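Side-chain contacts in ectonucleoside triphosphate diphosphohydrolase 4 (Homo sapiens, PDB 6WG5), which belongs to the GDA1/CD39 family of nucleoside phosphatases, in the clan of actin-like ATPases: residues K18-Q21 with R22-A25; G182-V186 with L187-E191. All coordinates share one frame; numbering follows the deposited sequence. Where two conformers were deposited one is given.

Contact 1. Residues K18-Q21 with R22-A25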
ATOM      1  N   LYS A  18      -9.631  24.745  -4.058  1.00 94.06           N
ATOM      2  CA  LYS A  18      -8.211  24.432  -3.948  1.00 91.04           C
ATOM      3  C   LYS A  18      -7.949  22.956  -4.215  1.00 81.92           C
ATOM      4  O   LYS A  18      -6.872  22.596  -4.704  1.00 80.33           O
ATOM      5  CB  LYS A  18      -7.687  24.824  -2.565  1.00 98.46           C
ATOM      6  CG  LYS A  18      -6.202  25.166  -2.541  1.00103.12           C
ATOM      7  CD  LYS A  18      -5.698  25.418  -1.124  1.00102.17           C
ATOM      8  CE  LYS A  18      -4.938  24.217  -0.578  1.00100.02           C
ATOM      9  NZ  LYS A  18      -4.442  24.443   0.808  1.00 98.83           N
ATOM     10  N   LYS A  19      -8.916  22.089  -3.903  1.00 73.26           N
ATOM     11  CA  LYS A  19      -8.783  20.680  -4.257  1.00 69.65           C
ATOM     12  C   LYS A  19      -8.878  20.485  -5.764  1.00 68.37           C
ATOM     13  O   LYS A  19      -8.117  19.701  -6.344  1.00 72.87           O
ATOM     14  CB  LYS A  19      -9.854  19.851  -3.547  1.00 72.04           C
ATOM     15  CG  LYS A  19      -9.737  19.824  -2.029  1.00 75.26           C
ATOM     16  CD  LYS A  19      -9.920  18.413  -1.485  1.00 76.90           C
ATOM     17  CE  LYS A  19     -10.508  18.419  -0.083  1.00 77.74           C
ATOM     18  NZ  LYS A  19     -10.520  17.056   0.524  1.00 76.38           N
ATOM     19  N   PHE A  20      -9.809  21.188  -6.414  1.00 66.52           N
ATOM     20  CA  PHE A  20      -9.938  21.085  -7.864  1.00 60.68           C
ATOM     21  C   PHE A  20      -8.709  21.648  -8.567  1.00 59.07           C
ATOM     22  O   PHE A  20      -8.269  21.109  -9.590  1.00 53.78           O
ATOM     23  CB  PHE A  20     -11.203  21.806  -8.329  1.00 56.08           C
ATOM     24  CG  PHE A  20     -11.443  21.719  -9.809  1.00 56.72           C
ATOM     25  CD1 PHE A  20     -11.016  22.730 -10.655  1.00 56.89           C
ATOM     26  CD2 PHE A  20     -12.096  20.627 -10.356  1.00 59.53           C
ATOM     27  CE1 PHE A  20     -11.236  22.653 -12.018  1.00 55.80           C
ATOM     28  CE2 PHE A  20     -12.320  20.545 -11.719  1.00 61.53           C
ATOM     29  CZ  PHE A  20     -11.888  21.561 -12.550  1.00 58.21           C
ATOM     30  N   GLN A  21      -8.139  22.732  -8.037  1.00 57.71           N
ATOM     31  CA  GLN A  21      -6.936  23.298  -8.636  1.00 62.55           C
ATOM     32  C   GLN A  21      -5.769  22.325  -8.528  1.00 61.20           C
ATOM     33  O   GLN A  21      -5.061  22.072  -9.510  1.00 62.42           O
ATOM     34  CB  GLN A  21      -6.590  24.630  -7.973  1.00 71.79           C
ATOM     35  CG  GLN A  21      -5.626  25.478  -8.787  1.00 80.26           C
ATOM     36  CD  GLN A  21      -4.727  26.341  -7.923  1.00 90.70           C
ATOM     37  OE1 GLN A  21      -5.196  27.068  -7.047  1.00 94.07           O
ATOM     38  NE2 GLN A  21      -3.423  26.257  -8.165  1.00 95.97           N
ATOM     39  N   ARG A  22      -5.548  21.772  -7.333  1.00 59.38           N
ATOM     40  CA  ARG A  22      -4.500  20.770  -7.168  0.51 57.75           C
ATOM     41  C   ARG A  22      -4.765  19.556  -8.047  1.00 55.38           C
ATOM     42  O   ARG A  22      -3.851  19.045  -8.706  1.00 54.10           O
ATOM     43  CB  ARG A  22      -4.390  20.358  -5.699  0.51 55.54           C
ATOM     44  CG  ARG A  22      -3.238  19.402  -5.414  0.51 51.72           C
ATOM     45  CD  ARG A  22      -3.009  19.217  -3.920  0.51 48.95           C
ATOM     46  NE  ARG A  22      -1.756  18.517  -3.648  0.51 45.63           N
ATOM     47  CZ  ARG A  22      -0.565  19.106  -3.568  0.51 42.00           C
ATOM     48  NH1 ARG A  22      -0.449  20.417  -3.738  0.51 40.64           N
ATOM     49  NH2 ARG A  22       0.516  18.381  -3.317  0.51 40.30           N
ATOM     50  N   TYR A  23      -6.013  19.083  -8.075  1.00 69.19           N
ATOM     51  CA  TYR A  23      -6.389  17.998  -8.972  1.00 68.97           C
ATOM     52  C   TYR A  23      -6.080  18.361 -10.419  1.00 66.84           C
ATOM     53  O   TYR A  23      -5.558  17.537 -11.180  1.00 63.60           O
ATOM     54  CB  TYR A  23      -7.876  17.690  -8.781  1.00 73.39           C
ATOM     55  CG  TYR A  23      -8.531  16.800  -9.820  1.00 77.23           C
ATOM     56  CD1 TYR A  23      -7.823  15.801 -10.480  1.00 73.23           C
ATOM     57  CD2 TYR A  23      -9.878  16.960 -10.127  1.00 85.12           C
ATOM     58  CE1 TYR A  23      -8.441  14.995 -11.426  1.00 81.92           C
ATOM     59  CE2 TYR A  23     -10.502  16.162 -11.066  1.00 88.00           C
ATOM     60  CZ  TYR A  23      -9.782  15.182 -11.712  1.00 87.84           C
ATOM     61  OH  TYR A  23     -10.414  14.392 -12.645  1.00 86.85           O
ATOM     62  N   LEU A  24      -6.377  19.602 -10.809  1.00 49.87           N
ATOM     63  CA  LEU A  24      -6.133  20.033 -12.180  1.00 47.04           C
ATOM     64  C   LEU A  24      -4.651  20.274 -12.441  1.00 45.66           C
ATOM     65  O   LEU A  24      -4.174  20.043 -13.558  1.00 44.17           O
ATOM     66  CB  LEU A  24      -6.942  21.298 -12.469  1.00 45.06           C
ATOM     67  CG  LEU A  24      -7.003  21.814 -13.907  1.00 46.81           C
ATOM     68  CD1 LEU A  24      -7.441  20.728 -14.876  1.00 47.84           C
ATOM     69  CD2 LEU A  24      -7.954  22.997 -13.972  1.00 48.09           C
ATOM     70  N   ALA A  25      -3.908  20.727 -11.429  1.00 65.77           N
ATOM     71  CA  ALA A  25      -2.489  21.018 -11.618  1.00 72.66           C
ATOM     72  C   ALA A  25      -1.694  19.747 -11.887  1.00 76.40           C
ATOM     73  O   ALA A  25      -0.867  19.704 -12.804  1.00 68.79           O
ATOM     74  CB  ALA A  25      -1.936  21.746 -10.393  1.00 73.81           C
TER

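Contact 2. Residues G182-V186 with L187-E191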
ATOM      1  N   GLY A 182       3.536   8.704   0.681  1.00 22.88           N
ATOM      2  CA  GLY A 182       3.357   9.022  -0.725  1.00 26.16           C
ATOM      3  C   GLY A 182       1.984   9.591  -1.026  1.00 25.77           C
ATOM      4  O   GLY A 182       1.857  10.615  -1.704  1.00 27.44           O
ATOM      5  N   ILE A 183       0.934   8.937  -0.527  1.00 21.94           N
ATOM      6  CA  ILE A 183      -0.419   9.371  -0.860  1.00 21.66           C
ATOM      7  C   ILE A 183      -0.721  10.717  -0.214  1.00 23.11           C
ATOM      8  O   ILE A 183      -1.277  11.615  -0.856  1.00 26.92           O
ATOM      9  CB  ILE A 183      -1.449   8.299  -0.454  1.00 22.91           C
ATOM     10  CG1 ILE A 183      -2.838   8.699  -0.958  1.00 29.77           C
ATOM     11  CG2 ILE A 183      -1.467   8.092   1.062  1.00 26.06           C
ATOM     12  CD1 ILE A 183      -3.928   7.689  -0.661  1.00 35.96           C
ATOM     13  N   ASN A 184      -0.360  10.885   1.058  1.00 25.76           N
ATOM     14  CA  ASN A 184      -0.660  12.137   1.742  1.00 23.82           C
ATOM     15  C   ASN A 184       0.136  13.293   1.158  1.00 19.45           C
ATOM     16  O   ASN A 184      -0.320  14.440   1.196  1.00 20.63           O
ATOM     17  CB  ASN A 184      -0.384  12.001   3.237  1.00 23.85           C
ATOM     18  CG  ASN A 184      -1.484  11.258   3.958  1.00 25.69           C
ATOM     19  OD1 ASN A 184      -2.508  11.841   4.313  1.00 21.43           O
ATOM     20  ND2 ASN A 184      -1.285   9.960   4.170  1.00 25.25           N
ATOM     21  N   PHE A 185       1.318  13.015   0.613  1.00 25.83           N
ATOM     22  CA  PHE A 185       2.105  14.073  -0.006  1.00 25.76           C
ATOM     23  C   PHE A 185       1.403  14.622  -1.241  1.00 27.35           C
ATOM     24  O   PHE A 185       1.194  15.835  -1.360  1.00 31.69           O
ATOM     25  CB  PHE A 185       3.494  13.551  -0.358  1.00 21.15           C
ATOM     26  CG  PHE A 185       4.388  14.590  -0.955  1.00 26.55           C
ATOM     27  CD1 PHE A 185       4.863  15.635  -0.185  1.00 24.76           C
ATOM     28  CD2 PHE A 185       4.753  14.523  -2.288  1.00 26.51           C
ATOM     29  CE1 PHE A 185       5.686  16.596  -0.729  1.00 26.07           C
ATOM     30  CE2 PHE A 185       5.577  15.481  -2.839  1.00 29.53           C
ATOM     31  CZ  PHE A 185       6.045  16.521  -2.058  1.00 30.06           C
ATOM     32  N   VAL A 186       1.024  13.743  -2.173  1.00 37.32           N
ATOM     33  CA  VAL A 186       0.352  14.204  -3.386  1.00 35.03           C
ATOM     34  C   VAL A 186      -0.982  14.850  -3.044  1.00 32.89           C
ATOM     35  O   VAL A 186      -1.421  15.782  -3.729  1.00 36.53           O
ATOM     36  CB  VAL A 186       0.175  13.044  -4.389  1.00 35.16           C
ATOM     37  CG1 VAL A 186       1.529  12.503  -4.821  1.00 44.76           C
ATOM     38  CG2 VAL A 186      -0.681  11.932  -3.798  1.00 32.50           C
ATOM     39  N   LEU A 187      -1.646  14.378  -1.989  1.00 27.50           N
ATOM     40  CA  LEU A 187      -2.886  15.000  -1.542  1.00 26.78           C
ATOM     41  C   LEU A 187      -2.655  16.328  -0.832  1.00 31.53           C
ATOM     42  O   LEU A 187      -3.631  17.002  -0.489  1.00 33.78           O
ATOM     43  CB  LEU A 187      -3.647  14.050  -0.614  1.00 28.92           C
ATOM     44  CG  LEU A 187      -4.218  12.777  -1.246  1.00 29.55           C
ATOM     45  CD1 LEU A 187      -4.946  11.955  -0.196  1.00 33.25           C
ATOM     46  CD2 LEU A 187      -5.153  13.096  -2.401  1.00 29.92           C
ATOM     47  N   GLY A 188      -1.401  16.713  -0.601  1.00 24.68           N
ATOM     48  CA  GLY A 188      -1.105  17.997   0.001  1.00 24.58           C
ATOM     49  C   GLY A 188      -1.284  18.063   1.498  1.00 23.67           C
ATOM     50  O   GLY A 188      -1.363  19.165   2.051  1.00 22.85           O
ATOM     51  N   ARG A 189      -1.339  16.921   2.180  1.00 24.14           N
ATOM     52  CA  ARG A 189      -1.608  16.905   3.612  1.00 23.47           C
ATOM     53  C   ARG A 189      -0.406  17.309   4.451  1.00 25.99           C
ATOM     54  O   ARG A 189      -0.560  17.519   5.659  1.00 23.42           O
ATOM     55  CB  ARG A 189      -2.086  15.515   4.033  1.00 24.58           C
ATOM     56  CG  ARG A 189      -3.269  15.008   3.219  1.00 27.05           C
ATOM     57  CD  ARG A 189      -4.436  15.986   3.257  1.00 26.06           C
ATOM     58  NE  ARG A 189      -5.534  15.562   2.397  1.00 29.55           N
ATOM     59  CZ  ARG A 189      -6.529  14.768   2.779  1.00 29.00           C
ATOM     60  NH1 ARG A 189      -6.574  14.295   4.015  1.00 29.92           N
ATOM     61  NH2 ARG A 189      -7.481  14.444   1.916  1.00 32.05           N
ATOM     62  N   PHE A 190       0.776  17.421   3.851  1.00 28.51           N
ATOM     63  CA  PHE A 190       1.945  17.952   4.534  1.00 28.84           C
ATOM     64  C   PHE A 190       2.171  19.427   4.233  1.00 30.23           C
ATOM     65  O   PHE A 190       3.087  20.030   4.801  1.00 29.76           O
ATOM     66  CB  PHE A 190       3.185  17.137   4.155  1.00 25.56           C
ATOM     67  CG  PHE A 190       3.050  15.670   4.447  1.00 27.01           C
ATOM     68  CD1 PHE A 190       2.542  15.234   5.660  1.00 27.22           C
ATOM     69  CD2 PHE A 190       3.414  14.727   3.502  1.00 21.37           C
ATOM     70  CE1 PHE A 190       2.415  13.886   5.930  1.00 22.66           C
ATOM     71  CE2 PHE A 190       3.287  13.377   3.767  1.00 23.69           C
ATOM     72  CZ  PHE A 190       2.788  12.957   4.983  1.00 22.02           C
ATOM     73  N   GLU A 191       1.367  20.016   3.351  1.00 39.01           N
ATOM     74  CA  GLU A 191       1.324  21.465   3.193  1.00 40.08           C
ATOM     75  C   GLU A 191       0.513  22.053   4.339  1.00 45.00           C
ATOM     76  O   GLU A 191      -0.676  21.751   4.482  1.00 47.89           O
ATOM     77  CB  GLU A 191       0.714  21.838   1.846  1.00 44.78           C
ATOM     78  CG  GLU A 191       1.700  21.815   0.694  1.00 51.43           C
ATOM     79  CD  GLU A 191       1.024  21.619  -0.648  1.00 57.62           C
ATOM     80  OE1 GLU A 191      -0.142  22.046  -0.798  1.00 59.86           O
ATOM     81  OE2 GLU A 191       1.655  21.031  -1.551  1.00 60.77           O
TER
HETATM   82  O   HOH W   1       1.837  17.483   1.127  1.00 23.14           O

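Contact 1. Residues K18-Q21 with R22-A25
The ring of Phe-20 is approached obliquely by two neighbours from the next turn, Tyr-23 and Leu-24, in the i to i+3 and i to i+4 spacing of a regular alpha-helix. The closer is Leu-24, whose CD2 methyl lies 3.8 Å from Phe-20 CE1. The i to i+4 spacing puts both residues on one flank of the helix, and their shared torsion, CG anti to the backbone N (chi1 -178° in Phe-20), keeps them side by side and pointing the same way. Tyr-23 meets the ring more loosely, with its CD2 4.3 Å from Phe-20 CD2, also at a slant. Three apolar or aromatic residues thus form a patch on the surface, and each of them touches a neighbouring molecule in the crystal. The polar residues lead elsewhere. Both lysines use long, flexible chains: Lys-18 NZ hydrogen-bonds to Glu-194 O, and Lys-19 NZ forms a salt bridge with Glu-198. Arg-22, extended from CG to NE, leaves the helix to reach Val-186 and Glu-191 in the conformer given; its side chain also touches Tyr-473. Beneath the side chains the backbone keeps an unbroken alpha-helical pattern. Arg-22 N donates to Lys-18 O at 3.1 Å, with a nearly straight N-H...O angle of 168°, and Tyr-23 N to Lys-19 O at 2.8 Å. Leu-24 N to Phe-20 O follows, and the last bond within 18-25 joins Ala-25 N to Gln-21 O at 2.6 Å.

Contact 2. Residues G182-V186 with L187-E191
Leu-187 lies beside Ile-183, both side chains pointing the same way, with Leu-187 CD1 4.0 Å from Ile-183 CG1; branched apolar residues suit this spot, where both pack on Tyr-382. Leu-187 N still makes the helical bond to Ile-183 O. Gly-188 then leaves the helix with positive phi (79°), a conformation that a residue without CB adopts easily, and its N reaches Phe-185 O at 2.8 Å. Arg-189 N turns back to Asn-184 O at 2.9 Å. Its CG, set beside the backbone N (chi1 -54°), passes 3.4 Å from Asn-184 OD1, which accepts from Ala-220 N. The guanidinium, its plane 79° from the Asn-184 side-chain amide, continues to a salt bridge from NH1 to Glu-380. Phe-190 packs against the last helical turn. Its CZ lies 3.7 Å from Asn-184 CB, and its CD2 comes to the edge of the Phe-185 ring, the two side chains crossing at about a right angle. A water accepts from Phe-190 N at 2.9 Å and donates to Phe-185 O. Glu-191 N bonds back to Gly-188 O, completing a type I beta turn from Gly-188 to Glu-191. The paired bonds from Gly-188 and Arg-189 into the final helical turn make this a Schellman motif.

From the N terminus the chain first makes contact 1, within helix 18-28, and much later contact 2, where helix 172-186 runs into the loop leading to strand 200-203. Each is local and continuous, so neither closes a long loop, and the two follow in series without nesting or crossing. In space their centres are about 13 Å apart, and Arg-22 joins them: in the conformer given its NE lies 2.8 Å from Val-186 O, a probable hydrogen bond, and its NH1 forms a salt bridge with Glu-191 OE2. The exposed N-terminal helix is thereby tied to the buried end of helix 172-186.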